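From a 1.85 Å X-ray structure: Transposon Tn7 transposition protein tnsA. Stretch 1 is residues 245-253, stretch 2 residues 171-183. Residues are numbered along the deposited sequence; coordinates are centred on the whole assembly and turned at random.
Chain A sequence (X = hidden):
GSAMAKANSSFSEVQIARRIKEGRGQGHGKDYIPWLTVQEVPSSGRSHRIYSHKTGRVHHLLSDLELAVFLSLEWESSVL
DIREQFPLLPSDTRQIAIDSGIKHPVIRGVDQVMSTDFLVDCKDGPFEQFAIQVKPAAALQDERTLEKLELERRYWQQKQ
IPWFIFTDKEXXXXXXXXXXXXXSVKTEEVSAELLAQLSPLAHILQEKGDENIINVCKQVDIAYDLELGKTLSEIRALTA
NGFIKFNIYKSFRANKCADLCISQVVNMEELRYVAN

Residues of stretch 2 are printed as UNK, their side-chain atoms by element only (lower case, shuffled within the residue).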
ATOM      1  N   LYS A 245      13.118   3.339  -8.850  1.00 22.09           N
ATOM      2  CA  LYS A 245      11.768   2.983  -9.254  1.00 24.89           C
ATOM      3  C   LYS A 245      11.791   2.889 -10.779  1.00 25.75           C
ATOM      4  O   LYS A 245      12.645   3.495 -11.433  1.00 25.31           O
ATOM      5  CB  LYS A 245      10.742   4.009  -8.766  1.00 25.48           C
ATOM      6  CG  LYS A 245      11.059   5.438  -9.093  1.00 29.83           C
ATOM      7  CD  LYS A 245      10.352   6.394  -8.128  1.00 31.97           C
ATOM      8  CE  LYS A 245       8.887   6.591  -8.458  1.00 31.90           C
ATOM      9  NZ  LYS A 245       8.275   7.661  -7.595  1.00 31.16           N
ATOM     10  N   PHE A 246      10.877   2.113 -11.343  1.00 25.08           N
ATOM     11  CA  PHE A 246      10.857   1.933 -12.790  1.00 25.27           C
ATOM     12  C   PHE A 246       9.436   1.847 -13.323  1.00 26.05           C
ATOM     13  O   PHE A 246       8.479   2.026 -12.577  1.00 23.34           O
ATOM     14  CB  PHE A 246      11.619   0.659 -13.156  1.00 24.12           C
ATOM     15  CG  PHE A 246      10.995  -0.606 -12.613  1.00 23.22           C
ATOM     16  CD1 PHE A 246      11.077  -0.918 -11.258  1.00 22.96           C
ATOM     17  CD2 PHE A 246      10.332  -1.488 -13.465  1.00 22.03           C
ATOM     18  CE1 PHE A 246      10.506  -2.099 -10.755  1.00 25.25           C
ATOM     19  CE2 PHE A 246       9.761  -2.665 -12.978  1.00 23.65           C
ATOM     20  CZ  PHE A 246       9.847  -2.974 -11.618  1.00 24.65           C
ATOM     21  N   ASN A 247       9.294   1.588 -14.620  1.00 24.04           N
ATOM     22  CA  ASN A 247       7.963   1.469 -15.201  1.00 26.25           C
ATOM     23  C   ASN A 247       7.444   0.075 -14.860  1.00 25.80           C
ATOM     24  O   ASN A 247       7.646  -0.880 -15.616  1.00 24.51           O
ATOM     25  CB  ASN A 247       8.011   1.656 -16.724  1.00 27.29           C
ATOM     26  CG  ASN A 247       6.627   1.668 -17.344  1.00 31.51           C
ATOM     27  OD1 ASN A 247       5.627   1.535 -16.643  1.00 29.85           O
ATOM     28  ND2 ASN A 247       6.563   1.828 -18.666  1.00 29.22           N
ATOM     29  N   ILE A 248       6.779  -0.028 -13.711  1.00 23.86           N
ATOM     30  CA  ILE A 248       6.247  -1.296 -13.221  1.00 23.73           C
ATOM     31  C   ILE A 248       5.169  -1.903 -14.106  1.00 23.51           C
ATOM     32  O   ILE A 248       4.837  -3.082 -13.964  1.00 23.03           O
ATOM     33  CB  ILE A 248       5.668  -1.140 -11.793  1.00 24.97           C
ATOM     34  CG1 ILE A 248       4.487  -0.166 -11.806  1.00 26.51           C
ATOM     35  CG2 ILE A 248       6.737  -0.613 -10.862  1.00 27.86           C
ATOM     36  CD1 ILE A 248       3.659  -0.189 -10.525  1.00 29.23           C
ATOM     37  N   TYR A 249       4.618  -1.103 -15.010  1.00 24.82           N
ATOM     38  CA  TYR A 249       3.581  -1.594 -15.906  1.00 26.99           C
ATOM     39  C   TYR A 249       4.182  -2.283 -17.123  1.00 29.09           C
ATOM     40  O   TYR A 249       3.474  -2.760 -18.002  1.00 28.56           O
ATOM     41  CB  TYR A 249       2.658  -0.445 -16.308  1.00 26.85           C
ATOM     42  CG  TYR A 249       1.690  -0.103 -15.196  1.00 24.84           C
ATOM     43  CD1 TYR A 249       0.581  -0.910 -14.943  1.00 26.70           C
ATOM     44  CD2 TYR A 249       1.924   0.979 -14.350  1.00 25.38           C
ATOM     45  CE1 TYR A 249      -0.276  -0.646 -13.866  1.00 27.89           C
ATOM     46  CE2 TYR A 249       1.081   1.247 -13.276  1.00 25.76           C
ATOM     47  CZ  TYR A 249      -0.014   0.434 -13.040  1.00 26.19           C
ATOM     48  OH  TYR A 249      -0.849   0.709 -11.980  1.00 27.90           O
ATOM     49  N   LYS A 250       5.508  -2.341 -17.147  1.00 30.04           N
ATOM     50  CA  LYS A 250       6.234  -3.004 -18.219  1.00 31.27           C
ATOM     51  C   LYS A 250       7.177  -3.968 -17.519  1.00 31.11           C
ATOM     52  O   LYS A 250       7.706  -3.651 -16.456  1.00 29.29           O
ATOM     53  CB  LYS A 250       7.030  -1.982 -19.029  1.00 32.89           C
ATOM     54  CG  LYS A 250       7.803  -2.567 -20.198  1.00 38.16           C
ATOM     55  CD  LYS A 250       8.513  -1.470 -20.979  1.00 40.36           C
ATOM     56  CE  LYS A 250       7.520  -0.462 -21.541  1.00 43.40           C
ATOM     57  NZ  LYS A 250       8.194   0.605 -22.338  1.00 46.18           N
ATOM     58  N   SER A 251       7.372  -5.152 -18.092  1.00 30.75           N
ATOM     59  CA  SER A 251       8.280  -6.119 -17.494  1.00 31.06           C
ATOM     60  C   SER A 251       9.593  -5.386 -17.242  1.00 29.16           C
ATOM     61  O   SER A 251      10.061  -4.632 -18.099  1.00 28.09           O
ATOM     62  CB  SER A 251       8.514  -7.289 -18.451  1.00 34.31           C
ATOM     63  OG  SER A 251       9.332  -8.278 -17.850  1.00 41.99           O
ATOM     64  N   PHE A 252      10.181  -5.590 -16.068  1.00 25.95           N
ATOM     65  CA  PHE A 252      11.434  -4.921 -15.743  1.00 24.62           C
ATOM     66  C   PHE A 252      12.493  -5.198 -16.809  1.00 25.03           C
ATOM     67  O   PHE A 252      13.204  -4.293 -17.228  1.00 23.81           O
ATOM     68  CB  PHE A 252      11.935  -5.374 -14.363  1.00 23.74           C
ATOM     69  CG  PHE A 252      13.240  -4.743 -13.947  1.00 24.62           C
ATOM     70  CD1 PHE A 252      14.456  -5.257 -14.403  1.00 24.23           C
ATOM     71  CD2 PHE A 252      13.254  -3.622 -13.117  1.00 24.98           C
ATOM     72  CE1 PHE A 252      15.669  -4.662 -14.043  1.00 24.87           C
ATOM     73  CE2 PHE A 252      14.459  -3.015 -12.751  1.00 28.06           C
ATOM     74  CZ  PHE A 252      15.672  -3.539 -13.217  1.00 25.14           C
ATOM     75  N   ARG A 253      12.578  -6.444 -17.261  1.00 26.06           N
ATOM     76  CA  ARG A 253      13.578  -6.820 -18.263  1.00 27.77           C
ATOM     77  C   ARG A 253      13.395  -6.055 -19.572  1.00 28.21           C
ATOM     78  O   ARG A 253      14.314  -5.978 -20.389  1.00 31.37           O
ATOM     79  CB  ARG A 253      13.498  -8.322 -18.545  1.00 29.52           C
ATOM     80  CG  ARG A 253      12.343  -8.693 -19.455  1.00 32.55           C
ATOM     81  CD  ARG A 253      12.208 -10.188 -19.607  1.00 37.46           C
ATOM     82  NE  ARG A 253      11.783 -10.809 -18.359  1.00 40.61           N
ATOM     83  CZ  ARG A 253      11.462 -12.090 -18.242  1.00 43.02           C
ATOM     84  NH1 ARG A 253      11.518 -12.886 -19.301  1.00 43.00           N
ATOM     85  NH2 ARG A 253      11.078 -12.572 -17.066  1.00 43.10           N
ATOM     86  N   UNK A 171      -4.574  -6.060  -9.072  1.00 24.36           N
ATOM     87  CA  UNK A 171      -3.174  -5.824  -9.386  1.00 28.81           C
ATOM     88  C   UNK A 171      -2.915  -6.148 -10.839  1.00 31.13           C
ATOM     89  O   UNK A 171      -3.205  -7.250 -11.295  1.00 32.13           O
ATOM     90  c   UNK A 171      -0.780  -6.339  -8.830  1.00 28.58           C
ATOM     91  c   UNK A 171      -2.232  -6.672  -8.508  1.00 28.04           C
ATOM     92  c   UNK A 171      -2.500  -6.365  -7.032  1.00 29.65           C
ATOM     93  c   UNK A 171      -2.397  -4.892  -6.700  1.00 32.26           C
ATOM     94  N   UNK A 172      -2.386  -5.170 -11.564  1.00 35.02           N
ATOM     95  CA  UNK A 172      -2.067  -5.352 -12.971  1.00 36.99           C
ATOM     96  C   UNK A 172      -1.171  -6.583 -13.083  1.00 37.45           C
ATOM     97  O   UNK A 172      -0.265  -6.774 -12.273  1.00 38.19           O
ATOM     98  c   UNK A 172      -0.920  -4.260 -14.941  1.00 39.58           C
ATOM     99  o   UNK A 172       0.015  -4.999 -15.242  1.00 41.64           O
ATOM    100  c   UNK A 172      -1.356  -4.108 -13.502  1.00 39.14           C
ATOM    101  n   UNK A 172      -1.601  -3.566 -15.840  1.00 39.66           N
ATOM    102  N   UNK A 173      -1.426  -7.441 -14.083  1.00 37.13           N
ATOM    103  CA  UNK A 173      -0.680  -8.678 -14.341  1.00 35.22           C
ATOM    104  C   UNK A 173       0.834  -8.511 -14.512  1.00 33.90           C
ATOM    105  O   UNK A 173       1.605  -9.372 -14.099  1.00 32.58           O
ATOM    106  c   UNK A 173      -2.525  -7.290 -15.052  1.00 37.79           C
ATOM    107  c   UNK A 173      -2.740  -8.712 -15.499  1.00 38.17           C
ATOM    108  c   UNK A 173      -1.343  -9.221 -15.605  1.00 37.17           C
ATOM    109  N   UNK A 174       1.253  -7.414 -15.131  1.00 32.79           N
ATOM    110  CA  UNK A 174       2.676  -7.173 -15.331  1.00 30.65           C
ATOM    111  C   UNK A 174       3.282  -6.712 -14.011  1.00 28.65           C
ATOM    112  O   UNK A 174       4.425  -7.031 -13.704  1.00 25.76           O
ATOM    113  c   UNK A 174       2.395  -6.576 -17.758  1.00 33.08           C
ATOM    114  c   UNK A 174       2.925  -6.095 -16.412  1.00 31.40           C
ATOM    115  c   UNK A 174       4.411  -5.799 -16.514  1.00 30.98           C
ATOM    116  N   UNK A 175       2.507  -5.957 -13.234  1.00 27.00           N
ATOM    117  CA  UNK A 175       2.978  -5.477 -11.939  1.00 25.69           C
ATOM    118  C   UNK A 175       3.214  -6.697 -11.058  1.00 26.22           C
ATOM    119  O   UNK A 175       4.217  -6.790 -10.351  1.00 26.31           O
ATOM    120  c   UNK A 175       2.348  -4.243  -9.825  1.00 23.01           C
ATOM    121  c   UNK A 175       1.931  -4.560 -11.265  1.00 24.44           C
ATOM    122  c   UNK A 175       1.783  -3.279 -12.065  1.00 22.98           C
ATOM    123  N   UNK A 176       2.281  -7.638 -11.128  1.00 27.08           N
ATOM    124  CA  UNK A 176       2.351  -8.866 -10.358  1.00 28.34           C
ATOM    125  C   UNK A 176       3.625  -9.649 -10.690  1.00 28.69           C
ATOM    126  O   UNK A 176       4.344 -10.083  -9.791  1.00 26.53           O
ATOM    127  c   UNK A 176       1.110  -9.716 -10.645  1.00 30.81           C
ATOM    128  c   UNK A 176      -0.495 -11.439  -9.759  1.00 39.73           C
ATOM    129  c   UNK A 176       0.950 -10.929  -9.747  1.00 36.02           C
ATOM    130  c   UNK A 176      -1.467 -10.383  -9.222  1.00 42.51           C
ATOM    131  n   UNK A 176      -2.872 -10.881  -9.053  1.00 43.50           N
ATOM    132  N   UNK A 177       3.915  -9.824 -11.978  1.00 28.70           N
ATOM    133  CA  UNK A 177       5.116 -10.566 -12.352  1.00 29.53           C
ATOM    134  C   UNK A 177       6.387  -9.836 -11.931  1.00 25.79           C
ATOM    135  O   UNK A 177       7.382 -10.469 -11.572  1.00 24.93           O
ATOM    136  c   UNK A 177       5.125 -10.872 -13.862  1.00 33.39           C
ATOM    137  c   UNK A 177       6.093  -9.085 -15.405  1.00 45.50           C
ATOM    138  o   UNK A 177       6.230  -7.846 -15.357  1.00 45.06           O
ATOM    139  c   UNK A 177       4.837  -9.702 -14.786  1.00 40.79           C
ATOM    140  o   UNK A 177       6.933  -9.836 -15.954  1.00 48.51           O
ATOM    141  N   UNK A 178       6.362  -8.508 -11.960  1.00 23.36           N
ATOM    142  CA  UNK A 178       7.541  -7.748 -11.543  1.00 24.38           C
ATOM    143  C   UNK A 178       7.797  -7.919 -10.052  1.00 23.74           C
ATOM    144  O   UNK A 178       8.939  -8.040  -9.626  1.00 23.77           O
ATOM    145  c   UNK A 178       7.385  -6.257 -11.856  1.00 22.08           C
ATOM    146  n   UNK A 178       7.038  -4.978 -13.885  1.00 23.80           N
ATOM    147  o   UNK A 178       8.712  -6.475 -13.841  1.00 25.18           O
ATOM    148  c   UNK A 178       7.763  -5.916 -13.287  1.00 23.99           C
ATOM    149  N   UNK A 179       6.732  -7.918  -9.258  1.00 24.31           N
ATOM    150  CA  UNK A 179       6.868  -8.079  -7.812  1.00 23.98           C
ATOM    151  C   UNK A 179       7.363  -9.489  -7.496  1.00 25.77           C
ATOM    152  O   UNK A 179       8.147  -9.699  -6.570  1.00 26.56           O
ATOM    153  c   UNK A 179       5.562  -8.288  -5.663  1.00 23.12           C
ATOM    154  c   UNK A 179       5.515  -7.810  -7.107  1.00 25.00           C
ATOM    155  c   UNK A 179       5.190  -6.311  -7.179  1.00 22.09           C
ATOM    156  c   UNK A 179       3.815  -5.939  -6.632  1.00 26.09           C
ATOM    157  N   UNK A 180       6.908 -10.453  -8.284  1.00 28.47           N
ATOM    158  CA  UNK A 180       7.314 -11.842  -8.108  1.00 31.45           C
ATOM    159  C   UNK A 180       8.824 -11.967  -8.289  1.00 31.33           C
ATOM    160  O   UNK A 180       9.507 -12.625  -7.510  1.00 31.92           O
ATOM    161  o   UNK A 180       3.248 -13.872  -9.059  1.00 44.86           O
ATOM    162  c   UNK A 180       6.595 -12.719  -9.134  1.00 34.11           C
ATOM    163  c   UNK A 180       4.418 -13.960  -9.493  1.00 43.31           C
ATOM    164  c   UNK A 180       5.566 -13.664  -8.539  1.00 40.53           C
ATOM    165  o   UNK A 180       4.684 -14.282 -10.671  1.00 44.07           O
ATOM    166  N   UNK A 181       9.341 -11.323  -9.326  1.00 30.60           N
ATOM    167  CA  UNK A 181      10.766 -11.372  -9.609  1.00 27.89           C
ATOM    168  C   UNK A 181      11.572 -10.559  -8.599  1.00 27.09           C
ATOM    169  O   UNK A 181      12.582 -11.026  -8.071  1.00 26.56           O
ATOM    170  c   UNK A 181      11.023 -10.856 -11.027  1.00 28.69           C
ATOM    171  c   UNK A 181      15.664  -9.145 -11.850  1.00 31.98           C
ATOM    172  c   UNK A 181      13.026  -8.258 -11.272  1.00 30.42           C
ATOM    173  c   UNK A 181      12.468 -10.804 -11.370  1.00 29.43           C
ATOM    174  c   UNK A 181      14.600 -10.048 -11.721  1.00 29.58           C
ATOM    175  n   UNK A 181      14.583 -11.415 -11.829  1.00 26.94           N
ATOM    176  c   UNK A 181      13.283  -9.629 -11.434  1.00 29.54           C
ATOM    177  c   UNK A 181      13.295 -11.861 -11.620  1.00 28.57           C
ATOM    178  c   UNK A 181      14.082  -7.361 -11.399  1.00 32.09           C
ATOM    179  c   UNK A 181      15.384  -7.809 -11.686  1.00 32.14           C
ATOM    180  N   UNK A 182      11.116  -9.344  -8.321  1.00 28.02           N
ATOM    181  CA  UNK A 182      11.798  -8.456  -7.389  1.00 29.04           C
ATOM    182  C   UNK A 182      11.786  -8.895  -5.940  1.00 30.01           C
ATOM    183  O   UNK A 182      12.715  -8.598  -5.197  1.00 29.75           O
ATOM    184  c   UNK A 182      10.952  -4.725  -8.144  1.00 32.58           C
ATOM    185  c   UNK A 182      13.227  -5.776  -8.112  1.00 33.68           C
ATOM    186  c   UNK A 182      11.183  -7.060  -7.437  1.00 30.88           C
ATOM    187  c   UNK A 182      11.735  -6.004  -8.379  1.00 32.67           C
ATOM    188  N   UNK A 183      10.728  -9.585  -5.533  1.00 30.97           N
ATOM    189  CA  UNK A 183      10.591 -10.001  -4.147  1.00 32.30           C
ATOM    190  C   UNK A 183      10.394 -11.505  -3.956  1.00 35.47           C
ATOM    191  O   UNK A 183       9.911 -11.939  -2.913  1.00 36.13           O
ATOM    192  c   UNK A 183      10.335  -5.634  -2.626  1.00 23.34           C
ATOM    193  c   UNK A 183       9.419  -9.241  -3.515  1.00 29.63           C
ATOM    194  c   UNK A 183       9.817  -4.944  -3.713  1.00 24.04           C
ATOM    195  o   UNK A 183       9.944  -3.572  -3.781  1.00 23.67           O
ATOM    196  c   UNK A 183       9.552  -7.732  -3.577  1.00 27.05           C
ATOM    197  c   UNK A 183       9.041  -7.013  -4.658  1.00 26.18           C
ATOM    198  c   UNK A 183      10.200  -7.023  -2.564  1.00 25.15           C
ATOM    199  c   UNK A 183       9.170  -5.626  -4.730  1.00 24.16           C
TER

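Position 171 has four side-chain carbons, forked at the first, with one arm two carbons long. It does not touch stretch 1. This is I171.

Position 172 has two carbons, the second carrying one oxygen and one nitrogen. The nitrogen lies at the edge of the Y249 ring. That is an amide, N172. It sits at the N-cap: OD1 accepts from the backbone N of position 174 at 2.7 Å, and weakly from that of position 175. ND2 lies 3.6 Å from Y249 CD1.

Position 173 has three carbons closing a ring onto the backbone N, so it is P173. It opens the helix and makes no contact.

Position 174 has one carbon carrying two more. One of these packs against the backbone of the turn and the residue after it. This is V174. Its CG1 is 3.5 Å from Y249 O and 3.4 Å from S251 N.

Position 175 has the same three-carbon fork. One carbon lies over one face of the Y249 ring and also meets I248. This is V175. Its CG2 is 4.1 Å from the ring centroid and 3.9 Å from I248 CD1.

Position 176 has four carbons in a row ending in nitrogen. This is K176. CB points away from stretch 1, and NZ is hydrogen-bonded elsewhere in the structure.

Position 177 has three carbons, the third carrying two oxygens. Both oxygens approach S251. This is E177. OE2 is 3.4 Å from S251 CA, and OE1 is 3.4 Å from S251 OG.

Position 178 has two carbons, then one oxygen and one nitrogen. The nitrogen faces two carbonyl oxygens and the oxygen faces a backbone NH, which fixes the amide orientation. This is N178. ND2 donates to I248 O at 2.9 Å and K250 O at 3.0 Å. OD1 accepts from F252 N at 2.8 Å.

Position 179 has four carbons, forked at the first, one arm longer. It is I179, out of contact.

Position 180 has three carbons and two terminal oxygens: E180. It is exposed and out of reach of stretch 1.

Position 181 has one carbon, then fused five- and six-membered rings with one nitrogen. A ring carbon lies over one face of the F252 ring. This is W181. Its CZ3 is 3.7 Å from F252 CD1; the ring planes meet at 32°.

Position 182 has four carbons, forked at the second. One end carbon meets the F246 ring at its edge. This is L182. CD1 is 3.7 Å from F246 CE1.

Position 183 has one carbon, then a six-carbon ring bearing oxygen: Y183. It does not reach stretch 1.

The contact centres on N178. Its amide binds three backbone groups of stretch 1, two of them in the type I turn from N247 to K250. V175 adds apolar side-chain contacts with I248 and Y249, W181 with F252, and L182 with F246, while V174 packs on backbone.

Stretch 2 (171-183) INPVVKENIEWLY
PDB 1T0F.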